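Long-range contacts in YesW protein (PDB 2ZUX), which cleaves type I rhamnogalacturonan of plant cell-wall pectin by endo-type elimination, releasing oligosaccharides, and depends on calcium or manganese for activity: residues A[365-370]-A[416-421]; A[379-384]-A[393-398]. All blocks are in the same frame, centred on the assembly; numbering follows the deposited sequence.

Contact 1 of 2, residues A[365-370]-A[416-421]; sequences ALHTGD and GMAADI. With CA (calcium ion), chain J; CA (calcium ion), chain I.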
ATOM      1  N   ALA A 365      10.957   3.942  -8.508  1.00  9.24           N
ATOM      2  CA  ALA A 365      10.719   2.826  -7.591  1.00  9.45           C
ATOM      3  C   ALA A 365      11.570   3.016  -6.347  1.00  8.97           C
ATOM      4  O   ALA A 365      12.630   3.659  -6.404  1.00  9.18           O
ATOM      5  CB  ALA A 365      11.036   1.491  -8.270  1.00 10.11           C
ATOM      6  N   LEU A 366      11.120   2.432  -5.234  1.00  9.15           N
ATOM      7  CA  LEU A 366      11.675   2.723  -3.918  1.00  9.86           C
ATOM      8  C   LEU A 366      11.328   1.591  -2.973  1.00  9.97           C
ATOM      9  O   LEU A 366      10.178   1.140  -2.945  1.00 10.32           O
ATOM     10  CB  LEU A 366      11.037   4.005  -3.396  1.00 10.17           C
ATOM     11  CG  LEU A 366      11.540   4.631  -2.098  1.00  9.60           C
ATOM     12  CD1 LEU A 366      12.981   5.106  -2.252  1.00 11.95           C
ATOM     13  CD2 LEU A 366      10.645   5.785  -1.727  1.00 10.44           C
ATOM     14  N   HIS A 367      12.311   1.144  -2.194  1.00  9.17           N
ATOM     15  CA  HIS A 367      12.132   0.058  -1.230  1.00  9.40           C
ATOM     16  C   HIS A 367      12.824   0.388   0.082  1.00  9.40           C
ATOM     17  O   HIS A 367      14.043   0.535   0.114  1.00  9.70           O
ATOM     18  CB  HIS A 367      12.693  -1.230  -1.820  1.00  9.80           C
ATOM     19  CG  HIS A 367      11.914  -1.693  -2.997  1.00  9.43           C
ATOM     20  ND1 HIS A 367      12.194  -1.323  -4.295  1.00 10.96           N
ATOM     21  CD2 HIS A 367      10.781  -2.425  -3.044  1.00  8.70           C
ATOM     22  CE1 HIS A 367      11.276  -1.840  -5.093  1.00  8.02           C
ATOM     23  NE2 HIS A 367      10.407  -2.507  -4.356  1.00 12.90           N
ATOM     24  N   THR A 368      12.039   0.510   1.149  1.00  9.28           N
ATOM     25  CA  THR A 368      12.555   0.798   2.486  1.00  9.73           C
ATOM     26  C   THR A 368      12.193  -0.357   3.411  1.00  9.98           C
ATOM     27  O   THR A 368      11.012  -0.634   3.630  1.00  9.99           O
ATOM     28  CB  THR A 368      11.950   2.091   3.044  1.00 10.09           C
ATOM     29  OG1 THR A 368      12.274   3.186   2.176  1.00 10.23           O
ATOM     30  CG2 THR A 368      12.491   2.382   4.434  1.00 10.60           C
ATOM     31  N   GLY A 369      13.204  -1.034   3.940  1.00 10.12           N
ATOM     32  CA  GLY A 369      12.971  -2.149   4.852  1.00 10.71           C
ATOM     33  C   GLY A 369      14.282  -2.580   5.455  1.00 10.63           C
ATOM     34  O   GLY A 369      15.279  -1.862   5.362  1.00 10.74           O
ATOM     35  N   ASP A 370      14.289  -3.745   6.096  1.00 10.77           N
ATOM     36  CA  ASP A 370      15.550  -4.281   6.572  1.00 10.79           C
ATOM     37  C   ASP A 370      16.099  -5.146   5.462  1.00 10.88           C
ATOM     38  O   ASP A 370      15.810  -6.345   5.382  1.00 11.50           O
ATOM     39  CB  ASP A 370      15.430  -5.050   7.884  1.00 11.38           C
ATOM     40  CG  ASP A 370      16.783  -5.290   8.506  1.00 11.40           C
ATOM     41  OD1 ASP A 370      17.785  -4.840   7.905  1.00 12.12           O
ATOM     42  OD2 ASP A 370      16.858  -5.907   9.590  1.00 13.77           O
ATOM     43  N   GLY A 416      13.047  -0.977 -10.066  1.00  9.06           N
ATOM     44  CA  GLY A 416      13.963  -1.672  -9.171  1.00  9.55           C
ATOM     45  C   GLY A 416      13.170  -2.445  -8.153  1.00  9.21           C
ATOM     46  O   GLY A 416      12.091  -1.997  -7.760  1.00  9.55           O
ATOM     47  N   MET A 417      13.703  -3.594  -7.736  1.00  9.72           N
ATOM     48  CA  MET A 417      13.033  -4.446  -6.758  1.00  9.46           C
ATOM     49  C   MET A 417      13.955  -4.828  -5.615  1.00 10.21           C
ATOM     50  O   MET A 417      15.173  -4.843  -5.770  1.00  9.94           O
ATOM     51  CB  MET A 417      12.506  -5.710  -7.433  1.00 10.48           C
ATOM     52  CG  MET A 417      11.006  -5.709  -7.653  1.00 10.93           C
ATOM     53  SD  MET A 417      10.054  -5.812  -6.127  1.00 11.06           S
ATOM     54  CE  MET A 417      10.480  -7.471  -5.581  1.00 11.11           C
ATOM     55  N   ALA A 418      13.353  -5.140  -4.475  1.00  9.90           N
ATOM     56  CA  ALA A 418      14.075  -5.657  -3.328  1.00 10.24           C
ATOM     57  C   ALA A 418      13.262  -6.802  -2.752  1.00 10.27           C
ATOM     58  O   ALA A 418      12.071  -6.636  -2.459  1.00 10.85           O
ATOM     59  CB  ALA A 418      14.264  -4.570  -2.286  1.00 10.53           C
ATOM     60  N   ALA A 419      13.904  -7.958  -2.600  1.00 10.28           N
ATOM     61  CA  ALA A 419      13.269  -9.158  -2.042  1.00 10.51           C
ATOM     62  C   ALA A 419      14.315 -10.221  -1.775  1.00 10.30           C
ATOM     63  O   ALA A 419      15.276 -10.356  -2.532  1.00 10.27           O
ATOM     64  CB  ALA A 419      12.209  -9.706  -2.982  1.00 10.72           C
ATOM     65  N   ASP A 420      14.122 -10.983  -0.700  1.00 10.38           N
ATOM     66  CA  ASP A 420      14.974 -12.138  -0.451  1.00 10.03           C
ATOM     67  C   ASP A 420      14.541 -13.253  -1.390  1.00 10.32           C
ATOM     68  O   ASP A 420      13.538 -13.937  -1.135  1.00 11.05           O
ATOM     69  CB  ASP A 420      14.872 -12.611   1.001  1.00 10.16           C
ATOM     70  CG  ASP A 420      15.889 -13.693   1.323  1.00  9.95           C
ATOM     71  OD1 ASP A 420      16.726 -14.002   0.447  1.00 10.07           O
ATOM     72  OD2 ASP A 420      15.867 -14.229   2.452  1.00 11.17           O
ATOM     73  N   ILE A 421      15.292 -13.418  -2.480  1.00 10.64           N
ATOM     74  CA  ILE A 421      14.992 -14.442  -3.479  1.00 10.90           C
ATOM     75  C   ILE A 421      16.079 -15.512  -3.575  1.00 11.39           C
ATOM     76  O   ILE A 421      15.879 -16.537  -4.227  1.00 11.98           O
ATOM     77  CB  ILE A 421      14.734 -13.820  -4.874  1.00 10.57           C
ATOM     78  CG1 ILE A 421      16.011 -13.214  -5.480  1.00 10.44           C
ATOM     79  CG2 ILE A 421      13.611 -12.781  -4.782  1.00 11.44           C
ATOM     80  CD1 ILE A 421      15.826 -12.709  -6.894  1.00 11.52           C
TER
HETATM   81 CA    CA J 636      19.678  -3.492   8.298  1.00 11.55          CA
HETATM   82 CA    CA I 635      18.979 -13.541   0.276  1.00 10.79          CA
HETATM   83  O   HOH W   1      19.219  -4.698  10.360  1.00 14.03           O
HETATM   84  O   HOH W   2      18.628 -14.658   2.356  1.00 12.29           O

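Contact 2 of 2, residues A[379-384]-A[393-398]; sequences EVFQVH and LSFRDA. With CA (calcium ion), chain J.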
ATOM      1  N   GLU A 379      17.450   0.071   5.433  1.00 10.82           N
ATOM      2  CA  GLU A 379      18.144   0.438   4.209  1.00 10.43           C
ATOM      3  C   GLU A 379      17.106   0.834   3.167  1.00 10.03           C
ATOM      4  O   GLU A 379      15.949   0.398   3.225  1.00 10.53           O
ATOM      5  CB  GLU A 379      19.019  -0.718   3.701  1.00 10.68           C
ATOM      6  CG  GLU A 379      20.233  -1.061   4.591  1.00 11.35           C
ATOM      7  CD  GLU A 379      19.895  -1.906   5.810  1.00 11.49           C
ATOM      8  OE1 GLU A 379      18.970  -2.741   5.750  1.00 11.29           O
ATOM      9  OE2 GLU A 379      20.587  -1.763   6.848  1.00 12.64           O
ATOM     10  N   VAL A 380      17.524   1.678   2.231  1.00  9.99           N
ATOM     11  CA  VAL A 380      16.655   2.120   1.141  1.00  9.75           C
ATOM     12  C   VAL A 380      17.319   1.793  -0.184  1.00  9.62           C
ATOM     13  O   VAL A 380      18.452   2.220  -0.436  1.00  9.74           O
ATOM     14  CB  VAL A 380      16.368   3.634   1.198  1.00  9.75           C
ATOM     15  CG1 VAL A 380      15.484   4.053   0.025  1.00 10.33           C
ATOM     16  CG2 VAL A 380      15.725   4.023   2.517  1.00 11.11           C
ATOM     17  N   PHE A 381      16.622   1.011  -1.004  1.00  9.82           N
ATOM     18  CA  PHE A 381      17.046   0.764  -2.368  1.00 10.05           C
ATOM     19  C   PHE A 381      16.176   1.590  -3.291  1.00  9.59           C
ATOM     20  O   PHE A 381      14.948   1.576  -3.181  1.00 10.11           O
ATOM     21  CB  PHE A 381      16.931  -0.720  -2.721  1.00  9.94           C
ATOM     22  CG  PHE A 381      17.345  -1.028  -4.136  1.00  9.87           C
ATOM     23  CD1 PHE A 381      18.663  -0.823  -4.548  1.00 10.35           C
ATOM     24  CD2 PHE A 381      16.433  -1.539  -5.051  1.00  9.67           C
ATOM     25  CE1 PHE A 381      19.055  -1.087  -5.858  1.00 10.89           C
ATOM     26  CE2 PHE A 381      16.819  -1.815  -6.364  1.00 10.16           C
ATOM     27  CZ  PHE A 381      18.139  -1.591  -6.764  1.00 10.41           C
ATOM     28  N   GLN A 382      16.822   2.301  -4.209  1.00  9.07           N
ATOM     29  CA  GLN A 382      16.138   3.262  -5.060  1.00  9.18           C
ATOM     30  C   GLN A 382      16.760   3.250  -6.438  1.00  9.47           C
ATOM     31  O   GLN A 382      17.954   2.994  -6.579  1.00  9.59           O
ATOM     32  CB  GLN A 382      16.284   4.663  -4.471  1.00  9.01           C
ATOM     33  CG  GLN A 382      15.454   5.741  -5.154  1.00  9.24           C
ATOM     34  CD  GLN A 382      15.747   7.132  -4.611  1.00  9.45           C
ATOM     35  OE1 GLN A 382      16.563   7.296  -3.701  1.00  9.68           O
ATOM     36  NE2 GLN A 382      15.079   8.140  -5.165  1.00  9.95           N
ATOM     37  N   VAL A 383      15.933   3.505  -7.448  1.00  9.07           N
ATOM     38  CA  VAL A 383      16.416   3.721  -8.808  1.00  9.49           C
ATOM     39  C   VAL A 383      16.197   5.172  -9.212  1.00  9.26           C
ATOM     40  O   VAL A 383      15.418   5.902  -8.578  1.00  9.68           O
ATOM     41  CB  VAL A 383      15.783   2.736  -9.825  1.00  9.77           C
ATOM     42  CG1 VAL A 383      16.204   1.305  -9.496  1.00 11.12           C
ATOM     43  CG2 VAL A 383      14.256   2.885  -9.859  1.00  9.75           C
ATOM     44  N   HIS A 384      16.900   5.585 -10.265  1.00  9.93           N
ATOM     45  CA  HIS A 384      17.006   6.998 -10.609  1.00  9.99           C
ATOM     46  C   HIS A 384      16.790   7.221 -12.094  1.00 10.44           C
ATOM     47  O   HIS A 384      17.226   6.416 -12.921  1.00 10.62           O
ATOM     48  CB  HIS A 384      18.363   7.525 -10.139  1.00 10.51           C
ATOM     49  CG  HIS A 384      18.511   7.476  -8.654  1.00  9.61           C
ATOM     50  ND1 HIS A 384      19.217   6.495  -7.987  1.00 11.47           N
ATOM     51  CD2 HIS A 384      17.948   8.249  -7.699  1.00  8.35           C
ATOM     52  CE1 HIS A 384      19.102   6.688  -6.682  1.00  7.88           C
ATOM     53  NE2 HIS A 384      18.347   7.752  -6.483  1.00 11.80           N
ATOM     54  N   LEU A 393      21.120   3.204  -9.618  1.00 11.17           N
ATOM     55  CA  LEU A 393      20.531   2.474  -8.503  1.00 12.19           C
ATOM     56  C   LEU A 393      21.400   2.728  -7.292  1.00 11.59           C
ATOM     57  O   LEU A 393      22.631   2.702  -7.379  1.00 11.67           O
ATOM     58  CB  LEU A 393      20.369   0.981  -8.814  1.00 14.04           C
ATOM     59  CG  LEU A 393      21.479   0.210  -9.529  1.00 15.78           C
ATOM     60  CD1 LEU A 393      21.505  -1.245  -9.099  1.00 17.19           C
ATOM     61  CD2 LEU A 393      21.332   0.311 -11.055  1.00 17.05           C
ATOM     62  N   SER A 394      20.752   3.012  -6.169  1.00 10.72           N
ATOM     63  CA  SER A 394      21.468   3.371  -4.959  1.00 10.33           C
ATOM     64  C   SER A 394      20.923   2.568  -3.792  1.00 10.16           C
ATOM     65  O   SER A 394      19.725   2.296  -3.706  1.00 10.46           O
ATOM     66  CB  SER A 394      21.389   4.877  -4.684  1.00 10.83           C
ATOM     67  OG  SER A 394      20.059   5.317  -4.466  1.00 10.54           O
ATOM     68  N   PHE A 395      21.824   2.176  -2.898  1.00 10.03           N
ATOM     69  CA  PHE A 395      21.487   1.376  -1.732  1.00  9.96           C
ATOM     70  C   PHE A 395      22.104   2.101  -0.540  1.00 10.28           C
ATOM     71  O   PHE A 395      23.333   2.247  -0.462  1.00 10.66           O
ATOM     72  CB  PHE A 395      22.064  -0.030  -1.911  1.00 10.82           C
ATOM     73  CG  PHE A 395      21.617  -1.030  -0.867  1.00  9.99           C
ATOM     74  CD1 PHE A 395      20.658  -2.002  -1.169  1.00 11.62           C
ATOM     75  CD2 PHE A 395      22.201  -1.049   0.396  1.00 10.71           C
ATOM     76  CE1 PHE A 395      20.266  -2.945  -0.209  1.00 11.83           C
ATOM     77  CE2 PHE A 395      21.812  -1.973   1.353  1.00 11.10           C
ATOM     78  CZ  PHE A 395      20.842  -2.930   1.050  1.00 11.77           C
ATOM     79  N   ARG A 396      21.259   2.606   0.355  1.00  9.97           N
ATOM     80  CA  ARG A 396      21.729   3.545   1.366  1.00 10.19           C
ATOM     81  C   ARG A 396      21.247   3.234   2.771  1.00 10.61           C
ATOM     82  O   ARG A 396      20.265   2.511   2.972  1.00 10.59           O
ATOM     83  CB  ARG A 396      21.298   4.962   0.990  1.00 10.27           C
ATOM     84  CG  ARG A 396      19.826   5.284   1.303  1.00 10.61           C
ATOM     85  CD  ARG A 396      19.496   6.648   0.772  1.00 10.28           C
ATOM     86  NE  ARG A 396      18.227   7.244   1.190  1.00 10.29           N
ATOM     87  CZ  ARG A 396      17.198   7.493   0.373  1.00  9.99           C
ATOM     88  NH1 ARG A 396      17.211   7.102  -0.898  1.00 10.32           N
ATOM     89  NH2 ARG A 396      16.131   8.126   0.836  1.00 10.23           N
ATOM     90  N   ASP A 397      21.954   3.823   3.734  1.00 11.13           N
ATOM     91  CA  ASP A 397      21.533   3.856   5.120  1.00 11.17           C
ATOM     92  C   ASP A 397      20.275   4.728   5.191  1.00 10.88           C
ATOM     93  O   ASP A 397      20.308   5.894   4.821  1.00 11.36           O
ATOM     94  CB  ASP A 397      22.677   4.460   5.944  1.00 11.82           C
ATOM     95  CG  ASP A 397      22.393   4.500   7.430  1.00 13.44           C
ATOM     96  OD1 ASP A 397      21.337   5.021   7.843  1.00 13.24           O
ATOM     97  OD2 ASP A 397      23.274   4.055   8.196  1.00 16.31           O
ATOM     98  N   ALA A 398      19.164   4.157   5.661  1.00 10.90           N
ATOM     99  CA  ALA A 398      17.890   4.884   5.660  1.00 11.42           C
ATOM    100  C   ALA A 398      17.908   6.143   6.532  1.00 11.43           C
ATOM    101  O   ALA A 398      17.246   7.135   6.219  1.00 11.77           O
ATOM    102  CB  ALA A 398      16.750   3.965   6.079  1.00 11.76           C
TER
HETATM  103 CA    CA J 636      19.678  -3.492   8.298  1.00 11.55          CA
HETATM  104  O   HOH W   3      18.896   4.786  -1.871  1.00 10.58           O
HETATM  105  O   HOH W   4      19.239   7.993  -3.243  1.00 11.34           O
HETATM  106  O   HOH W   1      19.219  -4.698  10.360  1.00 14.03           O

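Contact 1 of 2, residues A[365-370]-A[416-421]
Apolar packing between His367 and Ala418 carries this contact: His367 CB and Ala418 CB are 3.7 Å apart. Chi1 of His367 (-66°, CG anti to the carbonyl carbon) sets CG beside the backbone N; the ring then lies with one face over the 416-419 backbone, Ala418 N over its centre, 3.8 Å above the plane, and Met417 C nearer the rim. That buried Ala418 N has no hydrogen-bond partner in the model. Met417, its chain bent, brings SD to 4.6 Å from the centroid of the His367 ring, an oblique sulfur-aromatic approach. An alanine in place of His367 would keep the CB contact but would probably open a gap over Ala418 N and leave the Met417 sulfur without its ring. Next to this, Ala365 CB rests 3.7 Å from Gly416 N.

Metal bonds follow both strands. Asp370 OD1 binds one calcium ion at 2.4 Å and Asp420 OD1 another at 2.3 Å, and Glu379 and Glu429 respectively contribute to the same ions.

The strand axes run nearly parallel, 22° apart and 6.9 Å at closest approach, without mutual hydrogen bonds. They are edge strands of successive propeller sheets: 366-369 pairs with 379-383, and 416-419 with 429-432.

Contact 2 of 2, residues A[379-384]-A[393-398]
Val380 O is gripped twice, by Arg396 N at 2.9 Å and by a water that donates to it, while Phe395 CA-H also points at it. The same water accepts from Arg396 NH1 and is hydrogen-bonded to Ser394 OG, tying the hairpin together. A second water links Ser394 OG to Gln382 OE1. Arg396 NH1 reaches Gln382 OE1 directly at 2.9 Å, but the bond is weak, bent to 123° at the hydrogen, with amide and guanidinium planes 55° apart. The stronger partners of these two side chains lie elsewhere: Gln382 NE2 bonds Asn325 and Arg396 NH2 the carbonyl of Gly344. Chi1 of Arg396 (78°) puts CG between the backbone N and the carbonyl carbon, and the chain, extended to NE, runs alongside Val380, whose CG1 sits 3.6 Å above one guanidinium face, toward its rim.

The opposite face of the sheet, bearing Phe381, Val383, Leu393 and Phe395, is apolar. Phe381 CE1 meets Leu393 CB at 3.8 Å, and Phe381 CD1 comes to the edge of the Phe395 ring. At the strand's start, Glu379 CG touches Phe395 CE2 at 3.7 Å while the carboxylate leads away, both oxygens binding a calcium ion.

These strands form an antiparallel beta hairpin in the middle of a four-stranded propeller blade, between 366-369 and 403-407. Phe395 stacks on Trp405, and Phe381 packs against Val430 and Ala432 of the next blade.

The centres of contacts 1 and 2 lie 9 Å apart, within the family 11 C-terminal domain. Along the chain come strand 366-369, the hairpin 379-383 and 393-397, then 403-407 as an outermost strand of the blade, and finally 416-419, the first strand of the next sheet; contact 2 thus falls between the two halves of contact 1. Contact 2 lies within one blade, and contact 1 joins that blade's first strand to the first of the next. Strands 366-369 and 379-383 pair, with probable hydrogen bonds from His367 N to Phe381 O and from Glu379 N to Gly369 O. One calcium ion, bound by Asp370 and Glu379, spans both contacts, consistent with a structural role for the metal.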